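Local coordinates for haloacid dehalogenase/epoxide hydrolase family (PDB 2PR7), which is uncharacterised but, as a haloacid dehalogenase-like protein that binds a calcium ion, probably works as a metal-dependent hydrolase, at residues T37-D43 with V61-S67. Residues are numbered along the deposited sequence.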
# COMPACT_ATOMS: atom_id res chain seq x y z
N THR A 37 -0.75 -5.24 5.68
CA THR A 37 -0.40 -3.97 5.07
C THR A 37 1.06 -3.90 4.72
O THR A 37 1.93 -4.24 5.52
CB THR A 37 -0.76 -2.79 6.00
OG1 THR A 37 -0.18 -2.96 7.31
CG2 THR A 37 -2.25 -2.71 6.13
N VAL A 38 1.33 -3.50 3.47
CA VAL A 38 2.70 -3.36 2.97
C VAL A 38 2.83 -2.03 2.25
O VAL A 38 1.95 -1.65 1.48
CB VAL A 38 3.07 -4.47 1.96
CG1 VAL A 38 4.54 -4.33 1.54
CG2 VAL A 38 2.86 -5.78 2.54
N ILE A 39 3.92 -1.32 2.50
CA ILE A 39 4.31 -0.18 1.69
C ILE A 39 5.26 -0.74 0.65
O ILE A 39 6.25 -1.39 0.99
CB ILE A 39 5.02 0.94 2.49
CG1 ILE A 39 4.03 1.58 3.47
CG2 ILE A 39 5.63 1.97 1.55
CD1 ILE A 39 4.60 2.61 4.41
N LEU A 40 4.91 -0.53 -0.62
CA LEU A 40 5.74 -0.96 -1.76
C LEU A 40 6.09 0.30 -2.49
O LEU A 40 5.23 0.93 -3.13
CB LEU A 40 5.06 -1.94 -2.70
CG LEU A 40 5.83 -2.47 -3.91
CD1 LEU A 40 7.05 -3.30 -3.46
CD2 LEU A 40 4.92 -3.27 -4.80
N SER A 41 7.36 0.69 -2.38
CA SER A 41 7.78 1.96 -2.91
C SER A 41 8.94 1.83 -3.90
O SER A 41 9.92 1.11 -3.61
CB SER A 41 8.22 2.82 -1.72
OG SER A 41 8.82 4.04 -2.10
N ASN A 42 8.89 2.58 -5.00
CA ASN A 42 10.01 2.68 -5.91
C ASN A 42 10.87 3.80 -5.33
O ASN A 42 10.54 4.96 -5.51
CB ASN A 42 9.58 3.03 -7.33
CG ASN A 42 9.07 1.81 -8.12
OD1 ASN A 42 9.02 0.70 -7.62
ND2 ASN A 42 8.70 2.03 -9.39
N ASP A 43 11.96 3.44 -4.67
CA ASP A 43 12.75 4.37 -3.87
C ASP A 43 14.12 3.69 -3.75
O ASP A 43 14.19 2.46 -3.72
CB ASP A 43 12.16 4.57 -2.47
CG ASP A 43 12.93 5.62 -1.65
OD1 ASP A 43 12.53 6.82 -1.67
OD2 ASP A 43 13.94 5.31 -0.99
N VAL A 61 2.42 -0.05 9.51
CA VAL A 61 2.21 -1.10 8.53
C VAL A 61 2.99 -2.33 8.97
O VAL A 61 3.94 -2.25 9.79
CB VAL A 61 2.62 -0.61 7.10
CG1 VAL A 61 1.81 0.63 6.75
CG2 VAL A 61 4.10 -0.27 7.04
N ASP A 62 2.64 -3.47 8.36
CA ASP A 62 3.30 -4.74 8.63
C ASP A 62 4.70 -4.79 8.02
O ASP A 62 5.64 -5.30 8.66
CB ASP A 62 2.50 -5.92 8.10
CG ASP A 62 1.23 -6.12 8.87
OD1 ASP A 62 1.28 -6.19 10.12
OD2 ASP A 62 0.17 -6.21 8.23
N LYS A 63 4.84 -4.27 6.80
CA LYS A 63 6.11 -4.36 6.11
C LYS A 63 6.35 -3.16 5.19
O LYS A 63 5.43 -2.65 4.60
CB LYS A 63 6.13 -5.60 5.26
CG LYS A 63 5.88 -6.92 5.98
CD LYS A 63 7.10 -7.40 6.71
CE LYS A 63 6.87 -8.81 7.23
NZ LYS A 63 5.50 -8.94 7.82
N VAL A 64 7.62 -2.82 5.00
CA VAL A 64 8.05 -1.82 4.05
C VAL A 64 9.02 -2.49 3.07
O VAL A 64 10.03 -3.10 3.50
CB VAL A 64 8.73 -0.63 4.78
CG1 VAL A 64 9.50 0.26 3.81
CG2 VAL A 64 7.70 0.22 5.57
N LEU A 65 8.72 -2.37 1.79
CA LEU A 65 9.57 -2.90 0.71
C LEU A 65 9.97 -1.75 -0.22
O LEU A 65 9.12 -0.99 -0.68
CB LEU A 65 8.85 -3.97 -0.14
CG LEU A 65 8.56 -5.31 0.54
CD1 LEU A 65 7.90 -6.27 -0.48
CD2 LEU A 65 9.80 -5.89 1.13
N LEU A 66 11.28 -1.62 -0.51
CA LEU A 66 11.80 -0.52 -1.31
C LEU A 66 12.52 -1.11 -2.50
O LEU A 66 13.40 -1.99 -2.35
CB LEU A 66 12.79 0.28 -0.47
CG LEU A 66 12.16 0.83 0.82
CD1 LEU A 66 13.10 1.29 1.95
CD2 LEU A 66 11.15 1.97 0.48
N SER A 67 12.16 -0.67 -3.70
CA SER A 67 12.74 -1.21 -4.92
C SER A 67 14.29 -1.26 -4.92
O SER A 67 14.86 -2.22 -5.40
CB SER A 67 12.26 -0.40 -6.11
OG SER A 67 12.68 0.94 -6.02
O HOH W 1 -1.54 -4.53 8.92
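Parallel pairing is established by the 15° angle between strands 37-41 and 63-66, whose axes approach to 4.7 Å, and by alternating hydrogen bonds: Lys-63 N to Thr-37 O (3.2 Å), Ile-39 N to Lys-63 O (2.9 Å), Leu-65 N to Ile-39 O (2.8 Å), Ser-41 N to Leu-65 O (3.0 Å) and Ser-67 N to Ser-41 O (2.9 Å). Ile-39, Ser-41, Val-64 and Leu-66 share one face. Ile-39 (mt) carries CD1 out over it, 3.9 Å from Val-61 CG2 and 4.1 Å from Val-64 CG2, an apolar patch that the crossover helix 50-57 of this beta-alpha-beta unit covers through Ile-52; Leu-66 CD2 lies 3.8 Å from Ser-41 CB. Val-38, Leu-40, Lys-63 and Leu-65 take the other face: Leu-40 (tp) places CD1 3.8 Å from Leu-65 CB, both residues under helix 77-86, whereas Val-38, CG1 4.3 Å from Leu-65 CG, packs on Ile-87.

Polar side chains close both ends. The p rotamer of Thr-37 sets OG1 to accept from Asp-62 N (3.1 Å); the m rotamer of Asp-62 returns OD2 to accept from Thr-37 N (2.9 Å), and a water bridges Thr-37 OG1 (2.6 Å) and Asp-62 OD2 (2.5 Å). At the far end Ser-67 OG (chi1 62°) accepts from Asp-43 N (2.9 Å), just past the N-cap Leu-66.

Strand 63-66 is one edge of the five-stranded sheet, order 3-2-1-4-5, consistent with a HAD-type Rossmann-like core. The Ser-41 side chain, about 7 Å from the calcium bound by Asp-8, Ala-10 and Asp-99, is placed as in HAD motif II. Attachment is chiefly backbone hydrogen bonding with apolar packing on both faces; side chains substitute for main-chain partners where the strands end.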